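Local structure of mannan endo-1,4-beta-mannosidase (Bacillus subtilis, 3CBW) at residues Leu33-Gly47 and Ile294-Asn308. The protein hydrolyses internal beta-1,4-mannosidic linkages of mannan, galactomannan and glucomannan, and so takes part in glucomannan degradation. The protein carries 3 engineered substitutions. Sequence-based numbering, arbitrary orientation.
Sequences LPNRTENRVLSGAFG and IKQKYPKTIYFLAWN
F46 lies against W307 in an offset stack: its ring and the six-membered ring of the indole have centroids 3.7 Å apart and planes 14° from parallel. F46 CD2 sits over the indole face, 3.2 Å from W307 CE2, and F46 CB also lies over that face. A chi1 of -178° carries the F46 ring away from its own backbone N and alongside the indole, pointing the same way; N308 OD1 meets its edge in plane, 3.5 Å from F46 CD2. V41 CG1 abuts the F304 ring edge at CD2 (3.9 Å), while V41 CG2 lies 3.4 Å from T301 O and reaches on to I294 CG2. I302 offers CG2 to P34 CG at 3.8 Å, and its carbonyl accepts from L42 N. Together with F304 N to L42 O (2.9 Å), A306 N to G44 O and F46 N to A306 O, this bond joins strands 41-49 and 301-306, the first and eighth of the barrel, whose parallel pairing closes the TIM barrel of family GH26. Replacing W307 by an alanine would probably bare one face of F46 and leave its ring free to shift. The stack thus implies an apolar support for W307, a probable substrate-binding residue, beside the likely nucleophile E275.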
# COMPACT_ATOMS: atom_id res chain seq x y z
N LEU A 33 -16.85 -0.66 -6.16
CA LEU A 33 -17.39 -0.96 -4.83
C LEU A 33 -18.26 0.15 -4.23
O LEU A 33 -19.29 -0.17 -3.62
CB LEU A 33 -16.27 -1.35 -3.86
CG LEU A 33 -15.64 -2.73 -4.14
CD1 LEU A 33 -14.38 -2.90 -3.32
CD2 LEU A 33 -16.63 -3.88 -3.87
N PRO A 34 -17.88 1.44 -4.36
CA PRO A 34 -18.72 2.47 -3.72
C PRO A 34 -20.13 2.62 -4.29
O PRO A 34 -20.95 3.34 -3.71
CB PRO A 34 -17.91 3.76 -3.94
CG PRO A 34 -16.49 3.28 -4.13
CD PRO A 34 -16.68 2.05 -4.96
N ASN A 35 -20.43 1.95 -5.40
CA ASN A 35 -21.80 1.94 -5.94
C ASN A 35 -22.73 0.97 -5.21
O ASN A 35 -23.95 1.02 -5.41
CB ASN A 35 -21.78 1.63 -7.43
CG ASN A 35 -21.00 2.64 -8.23
OD1 ASN A 35 -20.90 3.81 -7.86
ND2 ASN A 35 -20.45 2.20 -9.35
N ARG A 36 -22.17 0.10 -4.39
CA ARG A 36 -22.95 -0.87 -3.64
C ARG A 36 -23.61 -0.22 -2.44
O ARG A 36 -23.24 0.88 -2.04
CB ARG A 36 -22.06 -2.02 -3.15
CG ARG A 36 -21.46 -2.86 -4.24
CD ARG A 36 -20.50 -3.85 -3.62
NE ARG A 36 -20.16 -4.92 -4.56
CZ ARG A 36 -19.66 -6.09 -4.20
NH1 ARG A 36 -19.40 -6.34 -2.92
NH2 ARG A 36 -19.40 -7.01 -5.12
N THR A 37 -24.57 -0.94 -1.85
CA THR A 37 -25.23 -0.49 -0.62
C THR A 37 -24.63 -1.15 0.62
O THR A 37 -24.88 -0.70 1.74
CB THR A 37 -26.74 -0.78 -0.66
OG1 THR A 37 -26.96 -2.17 -0.89
CG2 THR A 37 -27.40 0.03 -1.77
N GLU A 38 -23.86 -2.22 0.43
CA GLU A 38 -23.19 -2.92 1.51
C GLU A 38 -21.97 -3.60 0.92
O GLU A 38 -21.80 -3.59 -0.30
CB GLU A 38 -24.13 -3.95 2.17
CG GLU A 38 -24.54 -5.12 1.29
CD GLU A 38 -25.54 -6.02 1.98
OE1 GLU A 38 -25.16 -7.15 2.38
OE2 GLU A 38 -26.70 -5.59 2.14
N ASN A 39 -21.12 -4.20 1.77
CA ASN A 39 -19.94 -4.93 1.28
C ASN A 39 -19.14 -4.10 0.29
O ASN A 39 -18.88 -4.52 -0.84
CB ASN A 39 -20.35 -6.26 0.63
CG ASN A 39 -20.56 -7.39 1.63
OD1 ASN A 39 -20.41 -8.57 1.29
ND2 ASN A 39 -20.89 -7.05 2.86
N ARG A 40 -18.75 -2.91 0.72
CA ARG A 40 -18.17 -1.91 -0.18
C ARG A 40 -16.82 -1.36 0.27
O ARG A 40 -16.24 -0.51 -0.41
CB ARG A 40 -19.16 -0.78 -0.45
CG ARG A 40 -19.76 -0.16 0.79
CD ARG A 40 -20.77 0.90 0.40
NE ARG A 40 -20.13 2.13 -0.02
CZ ARG A 40 -20.79 3.23 -0.38
NH1 ARG A 40 -22.12 3.22 -0.44
NH2 ARG A 40 -20.11 4.33 -0.68
N VAL A 41 -16.32 -1.84 1.41
CA VAL A 41 -15.01 -1.45 1.92
C VAL A 41 -14.28 -2.71 2.33
O VAL A 41 -14.69 -3.38 3.29
CB VAL A 41 -15.09 -0.49 3.14
CG1 VAL A 41 -13.69 -0.07 3.58
CG2 VAL A 41 -15.91 0.74 2.83
N LEU A 42 -13.21 -3.06 1.62
CA LEU A 42 -12.43 -4.23 2.00
C LEU A 42 -11.68 -3.98 3.31
O LEU A 42 -11.05 -2.94 3.48
CB LEU A 42 -11.41 -4.61 0.93
CG LEU A 42 -11.90 -5.56 -0.17
CD1 LEU A 42 -12.97 -4.90 -1.01
CD2 LEU A 42 -10.74 -5.99 -1.04
N SER A 43 -11.74 -4.94 4.22
CA SER A 43 -10.86 -4.92 5.39
C SER A 43 -9.45 -5.32 4.99
O SER A 43 -9.22 -5.94 3.94
CB SER A 43 -11.41 -5.86 6.45
OG SER A 43 -11.50 -7.16 5.92
N GLY A 44 -8.49 -4.97 5.83
CA GLY A 44 -7.10 -5.23 5.53
C GLY A 44 -6.27 -5.18 6.78
O GLY A 44 -6.59 -4.45 7.73
N ALA A 45 -5.19 -5.94 6.76
CA ALA A 45 -4.23 -5.93 7.85
C ALA A 45 -2.82 -6.15 7.33
O ALA A 45 -2.61 -6.91 6.40
CB ALA A 45 -4.55 -7.01 8.85
N PHE A 46 -1.87 -5.47 7.95
CA PHE A 46 -0.45 -5.69 7.70
C PHE A 46 0.01 -6.94 8.44
O PHE A 46 -0.21 -7.08 9.65
CB PHE A 46 0.34 -4.48 8.18
CG PHE A 46 1.82 -4.58 7.92
CD1 PHE A 46 2.31 -4.82 6.63
CD2 PHE A 46 2.73 -4.40 8.96
CE1 PHE A 46 3.68 -4.87 6.38
CE2 PHE A 46 4.10 -4.45 8.71
CZ PHE A 46 4.57 -4.69 7.42
N GLY A 47 0.64 -7.85 7.71
CA GLY A 47 1.10 -9.11 8.29
C GLY A 47 2.53 -9.07 8.81
O GLY A 47 2.93 -9.96 9.55
N ILE A 294 -15.96 6.55 7.89
CA ILE A 294 -15.99 6.21 6.47
C ILE A 294 -17.38 6.41 5.88
O ILE A 294 -17.54 7.05 4.83
CB ILE A 294 -15.46 4.78 6.21
CG1 ILE A 294 -13.94 4.75 6.36
CG2 ILE A 294 -15.85 4.31 4.83
CD1 ILE A 294 -13.34 3.36 6.46
N LYS A 295 -18.40 5.91 6.58
CA LYS A 295 -19.76 6.03 6.08
C LYS A 295 -20.20 7.48 5.97
O LYS A 295 -20.87 7.87 5.00
CB LYS A 295 -20.73 5.28 6.98
CG LYS A 295 -20.53 3.80 7.01
CD LYS A 295 -21.65 3.19 7.78
CE LYS A 295 -21.39 1.74 8.01
NZ LYS A 295 -22.65 0.98 8.26
N GLN A 296 -19.83 8.30 6.95
CA GLN A 296 -20.29 9.69 6.99
C GLN A 296 -19.43 10.67 6.20
O GLN A 296 -19.95 11.66 5.66
CB GLN A 296 -20.35 10.18 8.44
CG GLN A 296 -21.36 9.47 9.32
CD GLN A 296 -21.84 10.35 10.45
OE1 GLN A 296 -22.38 11.43 10.22
NE2 GLN A 296 -21.61 9.91 11.69
N LYS A 297 -18.12 10.43 6.17
CA LYS A 297 -17.12 11.41 5.70
C LYS A 297 -16.34 10.93 4.47
O LYS A 297 -15.90 11.74 3.68
CB LYS A 297 -16.09 11.71 6.81
CG LYS A 297 -16.62 12.06 8.21
CD LYS A 297 -17.43 13.36 8.24
CE LYS A 297 -16.57 14.59 8.01
NZ LYS A 297 -17.45 15.79 8.06
N TYR A 298 -16.13 9.62 4.34
CA TYR A 298 -15.22 9.10 3.31
C TYR A 298 -15.87 7.95 2.53
O TYR A 298 -15.29 6.87 2.40
CB TYR A 298 -13.88 8.64 3.93
CG TYR A 298 -13.37 9.47 5.09
CD1 TYR A 298 -12.95 10.80 4.92
CD2 TYR A 298 -13.29 8.92 6.37
CE1 TYR A 298 -12.47 11.55 6.01
CE2 TYR A 298 -12.82 9.67 7.45
CZ TYR A 298 -12.43 10.98 7.27
OH TYR A 298 -11.97 11.71 8.35
N PRO A 299 -17.08 8.16 1.98
CA PRO A 299 -17.81 7.02 1.43
C PRO A 299 -17.17 6.33 0.21
O PRO A 299 -17.47 5.16 -0.04
CB PRO A 299 -19.18 7.61 1.09
CG PRO A 299 -18.90 9.05 0.85
CD PRO A 299 -17.87 9.40 1.88
N LYS A 300 -16.32 7.05 -0.52
CA LYS A 300 -15.65 6.45 -1.69
C LYS A 300 -14.50 5.50 -1.32
O LYS A 300 -13.93 4.86 -2.20
CB LYS A 300 -15.14 7.54 -2.64
CG LYS A 300 -16.24 8.33 -3.32
CD LYS A 300 -15.64 9.36 -4.24
CE LYS A 300 -16.69 10.02 -5.11
NZ LYS A 300 -16.03 10.95 -6.07
N THR A 301 -14.19 5.39 -0.03
CA THR A 301 -13.17 4.44 0.43
C THR A 301 -13.48 3.02 -0.05
O THR A 301 -14.57 2.50 0.19
CB THR A 301 -13.11 4.43 1.96
OG1 THR A 301 -12.78 5.74 2.43
CG2 THR A 301 -12.05 3.46 2.45
N ILE A 302 -12.51 2.40 -0.71
CA ILE A 302 -12.68 1.02 -1.16
C ILE A 302 -12.00 -0.03 -0.28
O ILE A 302 -12.33 -1.20 -0.38
CB ILE A 302 -12.26 0.82 -2.64
CG1 ILE A 302 -10.76 1.08 -2.85
CG2 ILE A 302 -13.14 1.69 -3.56
CD1 ILE A 302 -10.24 0.52 -4.17
N TYR A 303 -11.04 0.37 0.55
CA TYR A 303 -10.41 -0.54 1.49
C TYR A 303 -9.71 0.23 2.59
O TYR A 303 -9.44 1.42 2.45
CB TYR A 303 -9.45 -1.52 0.80
CG TYR A 303 -8.04 -1.09 0.42
CD1 TYR A 303 -7.02 -1.03 1.37
CD2 TYR A 303 -7.70 -0.91 -0.91
CE1 TYR A 303 -5.70 -0.71 1.00
CE2 TYR A 303 -6.39 -0.61 -1.29
CZ TYR A 303 -5.41 -0.52 -0.33
OH TYR A 303 -4.11 -0.24 -0.72
N PHE A 304 -9.46 -0.47 3.70
CA PHE A 304 -8.52 0.02 4.70
C PHE A 304 -7.51 -1.07 5.01
O PHE A 304 -7.81 -2.26 4.86
CB PHE A 304 -9.24 0.47 5.99
CG PHE A 304 -9.90 -0.65 6.75
CD1 PHE A 304 -9.18 -1.42 7.66
CD2 PHE A 304 -11.25 -0.92 6.56
CE1 PHE A 304 -9.80 -2.45 8.36
CE2 PHE A 304 -11.88 -1.95 7.26
CZ PHE A 304 -11.15 -2.71 8.16
N LEU A 305 -6.31 -0.66 5.43
CA LEU A 305 -5.28 -1.61 5.84
C LEU A 305 -4.76 -1.18 7.19
O LEU A 305 -3.99 -0.22 7.29
CB LEU A 305 -4.13 -1.69 4.82
CG LEU A 305 -3.05 -2.73 5.13
CD1 LEU A 305 -3.28 -3.97 4.33
CD2 LEU A 305 -1.63 -2.20 4.89
N ALA A 306 -5.24 -1.83 8.24
CA ALA A 306 -4.80 -1.52 9.58
C ALA A 306 -3.43 -2.13 9.81
O ALA A 306 -3.15 -3.23 9.32
CB ALA A 306 -5.80 -2.01 10.61
N TRP A 307 -2.58 -1.43 10.54
CA TRP A 307 -1.26 -1.99 10.82
C TRP A 307 -1.35 -3.11 11.87
O TRP A 307 -2.42 -3.42 12.38
CB TRP A 307 -0.29 -0.88 11.22
CG TRP A 307 1.11 -1.04 10.67
CD1 TRP A 307 2.27 -1.23 11.39
CD2 TRP A 307 1.49 -1.03 9.28
NE1 TRP A 307 3.34 -1.33 10.53
CE2 TRP A 307 2.90 -1.20 9.24
CE3 TRP A 307 0.78 -0.89 8.08
CZ2 TRP A 307 3.61 -1.23 8.03
CZ3 TRP A 307 1.50 -0.94 6.88
CH2 TRP A 307 2.90 -1.10 6.87
N ASN A 308 -0.22 -3.76 12.14
CA ASN A 308 -0.19 -4.88 13.09
C ASN A 308 0.23 -4.40 14.48
O ASN A 308 0.13 -3.21 14.79
CB ASN A 308 0.71 -6.01 12.57
CG ASN A 308 2.16 -5.60 12.42
OD1 ASN A 308 2.52 -4.43 12.49
ND2 ASN A 308 3.02 -6.59 12.21
O HOH W 1 -17.31 2.16 -0.53